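VC0179-like protein (Escherichia coli, PDB 4XJ6) probably makes cyclic GMP-AMP from nucleoside triphosphates, as a bacterial homolog of cyclic GMP-AMP synthase with a magnesium-bearing nucleotidyltransferase site. Local coordinates at residues 132-137 against 190-195; 138-143 against 238-243. All coordinates share one frame; numbering follows the deposited sequence.

Overall arrangement
Contact 1 (132-137 against 190-195) is buried, its centre about 12 Å from the centre of the chain, and joins two neighbouring parallel strands of the catalytic sheet; contact 2 (138-143 against 238-243) has its centre about 22 Å from the centre of the chain, where the polypeptide leaves strand 128-138 as a surface loop. Their centres are about 14 Å apart. The two meet chiefly through L243, whose CD1 lies 3.6 Å from Y195 CE1, and strand 242-244 runs antiparallel beside strand 188-198. Both reach the same 3'-deoxy-GTP: Y195 bonds its guanine amino group in contact 1 and L243 touches the base in contact 2. Magnesium belongs to contact 1 alone, through D191.

Contact 1 (132-137 against 190-195); sequences DGTYMP and IDVPMY. With MG (magnesium ion), chain C; GH3 (3'-deoxy-guanosine-5'-triphosphate), chain E.
Y135 and Y195 stack their rings in an offset, nearly parallel pair, with centroids 4.4 Å apart and planes inclined by 11°. CG is anti to the carbonyl carbon in both, and the two rings run out from the sheet in the same direction, one over the other. Y195 CD2 sits over the rim of the Y135 ring, while Y135 OH lies over the rim of the Y195 ring. W108 adds an edge-to-face partner to Y135.

Backbone hydrogen bonds set the parallel register, T134 beside M194 and Y135 beside Y195. T134 N donates to P193 O, T134 O accepts a hydrogen bond from Y195 N at 2.7 Å with a nearly straight N-H...O angle of 169°, and M136 N reaches Y195 O. Near D191 the pairing is poorer: D132 N to D191 O is a weak bond.

Apolar contacts fill the sheet face carrying T134 and M194. The M194 chain, bent at chi2 and chi3, brings CE to 3.6 Å from M136 CB and SD to 3.9 Å from T134 CG2. Helices 24-57 and 149-166 also pack against M194. Apart from these, the V192 methyl CG1 lies against the hydroxyl oxygen T134 OG1 at 3.3 Å, a van der Waals contact and not a hydrogen bond.

Polar groups connect the strand to the ligands. The guanine N2 lies in the plane of the Y195 ring, at its edge, and donates to Y195 OH at a short 2.5 Å; Q110 is a further partner of that hydroxyl. D191 OD2 binds magnesium at 2.2 Å, with a water also on the metal, while D191 OD1 pairs with R180. D129 and D131 bind the same ion, completing the three-carboxylate metal site, built on adjacent strands, that characterises the nucleotidyltransferase fold.

Contact 2 (138-143 against 238-243); sequences MTVFES and SDKVNL. With GH3 (3'-deoxy-guanosine-5'-triphosphate), chain E.
V140 and K240 make the closely packed part of this contact. The two side chains run antiparallel alongside one another, with V140 CG1 against K240 CD at 3.7 Å. The same methyl also meets N242 ND2 at 3.9 Å. Its torsion accounts for this placement: V140 CG1 is anti to the backbone N (chi1 173°). N242 ND2 also makes a weak hydrogen bond to K240 O in its own segment.

Across this junction the loop that follows strand 128-138 and leads to helix 149-166 meets the entry to strand 242-244, an antiparallel neighbour of strand 188-198 in the nucleotidyltransferase sheet. L243, further along that strand, belongs to the nucleotide pocket: its CD2 lies 3.7 Å from C2 of the guanine. K240 also touches P198, at the end of strand 188-198.

Toward solvent the contact is looser and mainly polar. The ammonium group of K240 has two acceptors on the loop: V140 O at 3.3 Å, with NZ above the carbonyl plane by 40°, and E142 OE2 at 3.2 Å, a salt bridge whose hydrogen bond is weak. E142 starts out away from K240 and turns back through a bend at chi2 (-63°), which brings CD back toward the lysine, leaving OE2 the oxygen nearer NZ. E142 itself is exposed and touches a crystal neighbour.

Contact 1 (132-137 against 190-195)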
ATOM      1  N   ASP A 132      -0.453  -3.102   6.254  1.00 21.99           N
ATOM      2  CA  ASP A 132      -1.165  -3.823   7.302  1.00 18.14           C
ATOM      3  C   ASP A 132      -1.976  -2.859   8.167  1.00 22.35           C
ATOM      4  O   ASP A 132      -1.421  -2.116   8.976  1.00 25.11           O
ATOM      5  CB  ASP A 132      -0.190  -4.619   8.169  1.00 18.28           C
ATOM      6  CG  ASP A 132      -0.879  -5.730   8.939  1.00 28.65           C
ATOM      7  OD1 ASP A 132      -1.736  -6.419   8.344  1.00 27.02           O
ATOM      8  OD2 ASP A 132      -0.566  -5.914  10.135  1.00 25.36           O
ATOM      9  N   GLY A 133      -3.293  -2.876   7.996  1.00 22.82           N
ATOM     10  CA  GLY A 133      -4.163  -1.962   8.710  1.00 25.51           C
ATOM     11  C   GLY A 133      -4.526  -2.424  10.106  1.00 27.96           C
ATOM     12  O   GLY A 133      -4.641  -3.620  10.368  1.00 29.58           O
ATOM     13  N   THR A 134      -4.698  -1.462  11.008  1.00 27.66           N
ATOM     14  CA  THR A 134      -5.172  -1.742  12.359  1.00 24.64           C
ATOM     15  C   THR A 134      -6.642  -1.347  12.477  1.00 23.53           C
ATOM     16  O   THR A 134      -7.013  -0.210  12.186  1.00 21.29           O
ATOM     17  CB  THR A 134      -4.344  -0.994  13.414  1.00 20.08           C
ATOM     18  OG1 THR A 134      -2.966  -1.362  13.279  1.00 22.37           O
ATOM     19  CG2 THR A 134      -4.834  -1.322  14.821  1.00 19.56           C
ATOM     20  N   TYR A 135      -7.474  -2.294  12.897  1.00 19.71           N
ATOM     21  CA  TYR A 135      -8.912  -2.072  12.978  1.00 22.85           C
ATOM     22  C   TYR A 135      -9.403  -2.104  14.422  1.00 24.32           C
ATOM     23  O   TYR A 135      -9.141  -3.059  15.152  1.00 24.85           O
ATOM     24  CB  TYR A 135      -9.662  -3.124  12.157  1.00 24.06           C
ATOM     25  CG  TYR A 135      -9.397  -3.081  10.669  1.00 23.16           C
ATOM     26  CD1 TYR A 135      -8.194  -3.532  10.139  1.00 22.96           C
ATOM     27  CD2 TYR A 135     -10.365  -2.616   9.790  1.00 23.06           C
ATOM     28  CE1 TYR A 135      -7.957  -3.502   8.780  1.00 23.43           C
ATOM     29  CE2 TYR A 135     -10.137  -2.582   8.429  1.00 24.10           C
ATOM     30  CZ  TYR A 135      -8.934  -3.028   7.930  1.00 23.01           C
ATOM     31  OH  TYR A 135      -8.699  -2.999   6.575  1.00 20.91           O
ATOM     32  N   MET A 136     -10.124  -1.067  14.829  1.00 20.91           N
ATOM     33  CA  MET A 136     -10.685  -1.028  16.174  1.00 21.45           C
ATOM     34  C   MET A 136     -12.203  -1.142  16.143  1.00 22.14           C
ATOM     35  O   MET A 136     -12.887  -0.241  15.659  1.00 24.37           O
ATOM     36  CB  MET A 136     -10.281   0.259  16.895  1.00 25.28           C
ATOM     37  CG  MET A 136     -10.747   0.328  18.342  1.00 21.98           C
ATOM     38  SD  MET A 136     -10.067  -1.004  19.349  1.00 32.09           S
ATOM     39  CE  MET A 136     -10.921  -0.735  20.899  1.00 22.94           C
ATOM     40  N   PRO A 137     -12.737  -2.261  16.654  1.00 22.69           N
ATOM     41  CA  PRO A 137     -14.183  -2.438  16.810  1.00 23.56           C
ATOM     42  C   PRO A 137     -14.764  -1.445  17.815  1.00 24.72           C
ATOM     43  O   PRO A 137     -14.252  -1.317  18.926  1.00 23.96           O
ATOM     44  CB  PRO A 137     -14.310  -3.879  17.320  1.00 29.16           C
ATOM     45  CG  PRO A 137     -13.029  -4.540  16.937  1.00 27.19           C
ATOM     46  CD  PRO A 137     -11.991  -3.469  17.036  1.00 26.65           C
ATOM     47  N   ILE A 190       6.460  -0.765   6.500  1.00 24.97           N
ATOM     48  CA  ILE A 190       5.115  -1.233   6.782  1.00 20.89           C
ATOM     49  C   ILE A 190       4.182  -0.053   7.006  1.00 22.87           C
ATOM     50  O   ILE A 190       4.373   0.737   7.931  1.00 21.78           O
ATOM     51  CB  ILE A 190       5.083  -2.149   8.017  1.00 20.01           C
ATOM     52  CG1 ILE A 190       6.020  -3.341   7.818  1.00 21.03           C
ATOM     53  CG2 ILE A 190       3.662  -2.610   8.302  1.00 19.39           C
ATOM     54  CD1 ILE A 190       6.038  -4.311   8.977  1.00 25.10           C
ATOM     55  N   ASP A 191       3.177   0.070   6.147  1.00 22.51           N
ATOM     56  CA  ASP A 191       2.167   1.107   6.302  1.00 19.52           C
ATOM     57  C   ASP A 191       1.047   0.637   7.224  1.00 17.65           C
ATOM     58  O   ASP A 191       0.510  -0.460   7.064  1.00 19.78           O
ATOM     59  CB  ASP A 191       1.602   1.517   4.942  1.00 20.81           C
ATOM     60  CG  ASP A 191       2.569   2.378   4.151  1.00 25.15           C
ATOM     61  OD1 ASP A 191       3.484   2.962   4.770  1.00 25.84           O
ATOM     62  OD2 ASP A 191       2.414   2.482   2.915  1.00 25.17           O
ATOM     63  N   VAL A 192       0.695   1.478   8.191  1.00 21.09           N
ATOM     64  CA  VAL A 192      -0.341   1.136   9.158  1.00 17.97           C
ATOM     65  C   VAL A 192      -1.493   2.137   9.117  1.00 21.21           C
ATOM     66  O   VAL A 192      -1.546   3.072   9.919  1.00 21.78           O
ATOM     67  CB  VAL A 192       0.218   1.077  10.592  1.00 18.33           C
ATOM     68  CG1 VAL A 192      -0.814   0.478  11.542  1.00 18.45           C
ATOM     69  CG2 VAL A 192       1.517   0.277  10.624  1.00 18.46           C
ATOM     70  N   PRO A 193      -2.417   1.955   8.164  1.00 22.84           N
ATOM     71  CA  PRO A 193      -3.637   2.761   8.196  1.00 23.41           C
ATOM     72  C   PRO A 193      -4.498   2.356   9.390  1.00 22.26           C
ATOM     73  O   PRO A 193      -4.566   1.172   9.718  1.00 25.00           O
ATOM     74  CB  PRO A 193      -4.315   2.427   6.867  1.00 18.14           C
ATOM     75  CG  PRO A 193      -3.802   1.071   6.513  1.00 23.14           C
ATOM     76  CD  PRO A 193      -2.387   1.030   7.018  1.00 20.00           C
ATOM     77  N   MET A 194      -5.124   3.329  10.041  1.00 22.11           N
ATOM     78  CA  MET A 194      -5.938   3.052  11.221  1.00 22.65           C
ATOM     79  C   MET A 194      -7.422   3.118  10.886  1.00 22.25           C
ATOM     80  O   MET A 194      -7.905   4.123  10.366  1.00 21.73           O
ATOM     81  CB  MET A 194      -5.606   4.040  12.342  1.00 26.47           C
ATOM     82  CG  MET A 194      -6.426   3.841  13.607  1.00 26.08           C
ATOM     83  SD  MET A 194      -5.924   2.380  14.528  1.00 27.68           S
ATOM     84  CE  MET A 194      -7.483   1.907  15.271  1.00 27.70           C
ATOM     85  N   TYR A 195      -8.145   2.045  11.192  1.00 21.86           N
ATOM     86  CA  TYR A 195      -9.561   1.966  10.858  1.00 22.73           C
ATOM     87  C   TYR A 195     -10.464   1.851  12.074  1.00 26.20           C
ATOM     88  O   TYR A 195     -10.093   1.263  13.088  1.00 26.09           O
ATOM     89  CB  TYR A 195      -9.831   0.774   9.940  1.00 20.00           C
ATOM     90  CG  TYR A 195      -9.132   0.839   8.606  1.00 21.55           C
ATOM     91  CD1 TYR A 195      -9.732   1.456   7.516  1.00 20.74           C
ATOM     92  CD2 TYR A 195      -7.876   0.273   8.434  1.00 24.54           C
ATOM     93  CE1 TYR A 195      -9.100   1.513   6.292  1.00 21.17           C
ATOM     94  CE2 TYR A 195      -7.235   0.321   7.214  1.00 22.81           C
ATOM     95  CZ  TYR A 195      -7.851   0.944   6.147  1.00 21.38           C
ATOM     96  OH  TYR A 195      -7.218   1.000   4.926  1.00 21.26           O
TER
HETATM   97 MG    MG C 502       1.838   1.350   1.090  1.00 32.71          MG
HETATM   98  O3A GH3 E 504       1.636   7.126   0.266  1.00 51.52           O
HETATM   99  PA  GH3 E 504       0.108   7.490   0.617  1.00 70.09           P
HETATM  100  O1A GH3 E 504      -0.680   7.569  -0.668  1.00 73.91           O
HETATM  101  O2A GH3 E 504      -0.006   8.770   1.414  1.00 65.84           O
HETATM  102  O5' GH3 E 504      -0.404   6.223   1.467  1.00 39.60           O
HETATM  103  C5' GH3 E 504       0.263   4.984   1.374  1.00 37.03           C
HETATM  104  C4' GH3 E 504      -0.555   3.924   2.095  1.00 32.36           C
HETATM  105  O4' GH3 E 504      -1.742   4.503   2.591  1.00 37.56           O
HETATM  106  C3' GH3 E 504      -0.992   2.771   1.207  1.00 26.57           C
HETATM  107  C2' GH3 E 504      -2.341   2.371   1.785  1.00 27.19           C
HETATM  108  O2' GH3 E 504      -2.187   1.296   2.683  1.00 25.68           O
HETATM  109  C1' GH3 E 504      -2.826   3.591   2.547  1.00 32.32           C
HETATM  110  N9  GH3 E 504      -3.884   4.252   1.769  1.00 24.39           N
HETATM  111  C8  GH3 E 504      -3.653   5.274   0.885  1.00 18.49           C
HETATM  112  N7  GH3 E 504      -4.834   5.654   0.357  1.00 24.16           N
HETATM  113  C5  GH3 E 504      -5.813   4.897   0.901  1.00 23.93           C
HETATM  114  C6  GH3 E 504      -7.185   4.889   0.701  1.00 24.93           C
HETATM  115  O6  GH3 E 504      -7.691   5.678  -0.096  1.00 23.11           O
HETATM  116  N1  GH3 E 504      -7.971   3.997   1.395  1.00 25.00           N
HETATM  117  C2  GH3 E 504      -7.386   3.119   2.284  1.00 22.22           C
HETATM  118  N2  GH3 E 504      -8.158   2.260   2.951  1.00 20.21           N
HETATM  119  N3  GH3 E 504      -6.015   3.133   2.478  1.00 24.16           N
HETATM  120  C4  GH3 E 504      -5.236   4.008   1.797  1.00 20.95           C
HETATM  121  O   HOH W   1       1.999   2.817  -0.379  1.00 31.56           O

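Contact 2 (138-143 against 238-243)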
ATOM      1  N   MET A 138     -15.827  -0.752  17.424  1.00 24.51           N
ATOM      2  CA  MET A 138     -16.421   0.261  18.281  1.00 25.05           C
ATOM      3  C   MET A 138     -17.813   0.614  17.796  1.00 30.85           C
ATOM      4  O   MET A 138     -18.223   0.207  16.711  1.00 29.60           O
ATOM      5  CB  MET A 138     -15.553   1.519  18.308  1.00 24.50           C
ATOM      6  CG  MET A 138     -15.580   2.294  17.001  1.00 24.34           C
ATOM      7  SD  MET A 138     -14.494   3.729  16.994  1.00 24.68           S
ATOM      8  CE  MET A 138     -12.889   2.940  17.080  1.00 22.85           C
ATOM      9  N   THR A 139     -18.542   1.375  18.603  1.00 30.22           N
ATOM     10  CA  THR A 139     -19.791   1.962  18.141  1.00 31.47           C
ATOM     11  C   THR A 139     -19.474   2.942  17.014  1.00 34.94           C
ATOM     12  O   THR A 139     -18.660   3.853  17.179  1.00 35.19           O
ATOM     13  CB  THR A 139     -20.552   2.695  19.264  1.00 30.30           C
ATOM     14  OG1 THR A 139     -20.885   1.768  20.304  1.00 30.12           O
ATOM     15  CG2 THR A 139     -21.823   3.314  18.721  1.00 29.93           C
ATOM     16  N   VAL A 140     -20.102   2.741  15.862  1.00 34.15           N
ATOM     17  CA  VAL A 140     -19.945   3.663  14.743  1.00 31.56           C
ATOM     18  C   VAL A 140     -21.287   4.281  14.376  1.00 33.40           C
ATOM     19  O   VAL A 140     -22.160   3.623  13.808  1.00 40.24           O
ATOM     20  CB  VAL A 140     -19.338   2.970  13.505  1.00 30.05           C
ATOM     21  CG1 VAL A 140     -19.350   3.911  12.300  1.00 28.34           C
ATOM     22  CG2 VAL A 140     -17.924   2.490  13.809  1.00 25.77           C
ATOM     23  N   PHE A 141     -21.446   5.554  14.713  1.00 31.40           N
ATOM     24  CA  PHE A 141     -22.680   6.267  14.425  1.00 32.57           C
ATOM     25  C   PHE A 141     -22.762   6.624  12.945  1.00 35.16           C
ATOM     26  O   PHE A 141     -21.817   6.391  12.187  1.00 30.70           O
ATOM     27  CB  PHE A 141     -22.780   7.525  15.283  1.00 32.16           C
ATOM     28  CG  PHE A 141     -22.674   7.262  16.759  1.00 35.91           C
ATOM     29  CD1 PHE A 141     -23.707   6.642  17.444  1.00 34.84           C
ATOM     30  CD2 PHE A 141     -21.547   7.650  17.465  1.00 37.21           C
ATOM     31  CE1 PHE A 141     -23.613   6.405  18.803  1.00 32.69           C
ATOM     32  CE2 PHE A 141     -21.446   7.416  18.824  1.00 37.72           C
ATOM     33  CZ  PHE A 141     -22.480   6.793  19.494  1.00 31.72           C
ATOM     34  N   GLU A 142     -23.895   7.187  12.536  1.00 33.40           N
ATOM     35  CA  GLU A 142     -24.107   7.567  11.143  1.00 34.00           C
ATOM     36  C   GLU A 142     -23.158   8.687  10.735  1.00 33.54           C
ATOM     37  O   GLU A 142     -22.773   8.801   9.573  1.00 42.01           O
ATOM     38  CB  GLU A 142     -25.559   8.001  10.920  1.00 36.76           C
ATOM     39  CG  GLU A 142     -26.589   6.924  11.210  1.00 42.33           C
ATOM     40  CD  GLU A 142     -26.441   5.731  10.294  1.00 45.49           C
ATOM     41  OE1 GLU A 142     -26.185   5.937   9.088  1.00 47.10           O
ATOM     42  OE2 GLU A 142     -26.572   4.588  10.779  1.00 45.46           O
ATOM     43  N   SER A 143     -22.782   9.508  11.709  1.00 37.56           N
ATOM     44  CA  SER A 143     -21.924  10.658  11.458  1.00 37.54           C
ATOM     45  C   SER A 143     -20.434  10.328  11.545  1.00 34.88           C
ATOM     46  O   SER A 143     -19.643  10.803  10.729  1.00 31.17           O
ATOM     47  CB  SER A 143     -22.254  11.783  12.440  1.00 34.48           C
ATOM     48  OG  SER A 143     -21.998  11.379  13.772  1.00 33.78           O
ATOM     49  N   SER A 238     -19.020  -2.247   4.366  1.00 36.26           N
ATOM     50  CA  SER A 238     -17.971  -1.370   3.853  1.00 37.41           C
ATOM     51  C   SER A 238     -18.290   0.111   4.038  1.00 38.46           C
ATOM     52  O   SER A 238     -17.393   0.954   4.035  1.00 36.41           O
ATOM     53  CB  SER A 238     -17.728  -1.660   2.372  1.00 38.16           C
ATOM     54  OG  SER A 238     -18.904  -1.450   1.615  1.00 45.46           O
ATOM     55  N   ASP A 239     -19.572   0.420   4.198  1.00 35.79           N
ATOM     56  CA  ASP A 239     -20.018   1.799   4.360  1.00 39.25           C
ATOM     57  C   ASP A 239     -19.734   2.323   5.764  1.00 35.54           C
ATOM     58  O   ASP A 239     -20.046   3.471   6.084  1.00 31.07           O
ATOM     59  CB  ASP A 239     -21.511   1.912   4.049  1.00 47.41           C
ATOM     60  CG  ASP A 239     -22.351   0.950   4.867  1.00 59.29           C
ATOM     61  OD1 ASP A 239     -22.576  -0.189   4.403  1.00 64.40           O
ATOM     62  OD2 ASP A 239     -22.789   1.330   5.972  1.00 66.57           O
ATOM     63  N   LYS A 240     -19.138   1.479   6.598  1.00 31.46           N
ATOM     64  CA  LYS A 240     -18.848   1.847   7.975  1.00 33.88           C
ATOM     65  C   LYS A 240     -17.377   1.644   8.319  1.00 29.66           C
ATOM     66  O   LYS A 240     -16.969   1.833   9.466  1.00 24.79           O
ATOM     67  CB  LYS A 240     -19.723   1.039   8.930  1.00 39.27           C
ATOM     68  CG  LYS A 240     -21.211   1.324   8.826  1.00 41.77           C
ATOM     69  CD  LYS A 240     -21.625   2.472   9.727  1.00 44.96           C
ATOM     70  CE  LYS A 240     -23.138   2.574   9.830  1.00 53.50           C
ATOM     71  NZ  LYS A 240     -23.560   3.569  10.855  1.00 58.36           N
ATOM     72  N   VAL A 241     -16.587   1.245   7.325  1.00 26.62           N
ATOM     73  CA  VAL A 241     -15.147   1.110   7.507  1.00 26.00           C
ATOM     74  C   VAL A 241     -14.492   2.481   7.387  1.00 25.80           C
ATOM     75  O   VAL A 241     -14.221   2.958   6.286  1.00 25.24           O
ATOM     76  CB  VAL A 241     -14.521   0.139   6.482  1.00 29.03           C
ATOM     77  CG1 VAL A 241     -13.024   0.003   6.729  1.00 21.66           C
ATOM     78  CG2 VAL A 241     -15.197  -1.220   6.547  1.00 28.39           C
ATOM     79  N   ASN A 242     -14.248   3.111   8.532  1.00 26.66           N
ATOM     80  CA  ASN A 242     -13.728   4.473   8.564  1.00 26.10           C
ATOM     81  C   ASN A 242     -12.208   4.547   8.699  1.00 27.76           C
ATOM     82  O   ASN A 242     -11.626   3.995   9.633  1.00 26.06           O
ATOM     83  CB  ASN A 242     -14.384   5.251   9.705  1.00 27.20           C
ATOM     84  CG  ASN A 242     -15.805   5.673   9.380  1.00 27.50           C
ATOM     85  OD1 ASN A 242     -16.049   6.813   8.985  1.00 27.35           O
ATOM     86  ND2 ASN A 242     -16.749   4.750   9.531  1.00 25.32           N
ATOM     87  N   LEU A 243     -11.572   5.239   7.759  1.00 21.86           N
ATOM     88  CA  LEU A 243     -10.131   5.462   7.805  1.00 21.16           C
ATOM     89  C   LEU A 243      -9.812   6.751   8.554  1.00 27.54           C
ATOM     90  O   LEU A 243     -10.363   7.810   8.249  1.00 26.09           O
ATOM     91  CB  LEU A 243      -9.550   5.518   6.391  1.00 22.76           C
ATOM     92  CG  LEU A 243      -8.042   5.726   6.255  1.00 21.87           C
ATOM     93  CD1 LEU A 243      -7.299   4.576   6.918  1.00 19.58           C
ATOM     94  CD2 LEU A 243      -7.648   5.871   4.787  1.00 21.53           C
TER
HETATM   95  O3A GH3 E 504       1.636   7.126   0.266  1.00 51.52           O
HETATM   96  PA  GH3 E 504       0.108   7.490   0.617  1.00 70.09           P
HETATM   97  O1A GH3 E 504      -0.680   7.569  -0.668  1.00 73.91           O
HETATM   98  O2A GH3 E 504      -0.006   8.770   1.414  1.00 65.84           O
HETATM   99  O5' GH3 E 504      -0.404   6.223   1.467  1.00 39.60           O
HETATM  100  C5' GH3 E 504       0.263   4.984   1.374  1.00 37.03           C
HETATM  101  C4' GH3 E 504      -0.555   3.924   2.095  1.00 32.36           C
HETATM  102  O4' GH3 E 504      -1.742   4.503   2.591  1.00 37.56           O
HETATM  103  C3' GH3 E 504      -0.992   2.771   1.207  1.00 26.57           C
HETATM  104  C2' GH3 E 504      -2.341   2.371   1.785  1.00 27.19           C
HETATM  105  O2' GH3 E 504      -2.187   1.296   2.683  1.00 25.68           O
HETATM  106  C1' GH3 E 504      -2.826   3.591   2.547  1.00 32.32           C
HETATM  107  N9  GH3 E 504      -3.884   4.252   1.769  1.00 24.39           N
HETATM  108  C8  GH3 E 504      -3.653   5.274   0.885  1.00 18.49           C
HETATM  109  N7  GH3 E 504      -4.834   5.654   0.357  1.00 24.16           N
HETATM  110  C5  GH3 E 504      -5.813   4.897   0.901  1.00 23.93           C
HETATM  111  C6  GH3 E 504      -7.185   4.889   0.701  1.00 24.93           C
HETATM  112  O6  GH3 E 504      -7.691   5.678  -0.096  1.00 23.11           O
HETATM  113  N1  GH3 E 504      -7.971   3.997   1.395  1.00 25.00           N
HETATM  114  C2  GH3 E 504      -7.386   3.119   2.284  1.00 22.22           C
HETATM  115  N2  GH3 E 504      -8.158   2.260   2.951  1.00 20.21           N
HETATM  116  N3  GH3 E 504      -6.015   3.133   2.478  1.00 24.16           N
HETATM  117  C4  GH3 E 504      -5.236   4.008   1.797  1.00 20.95           C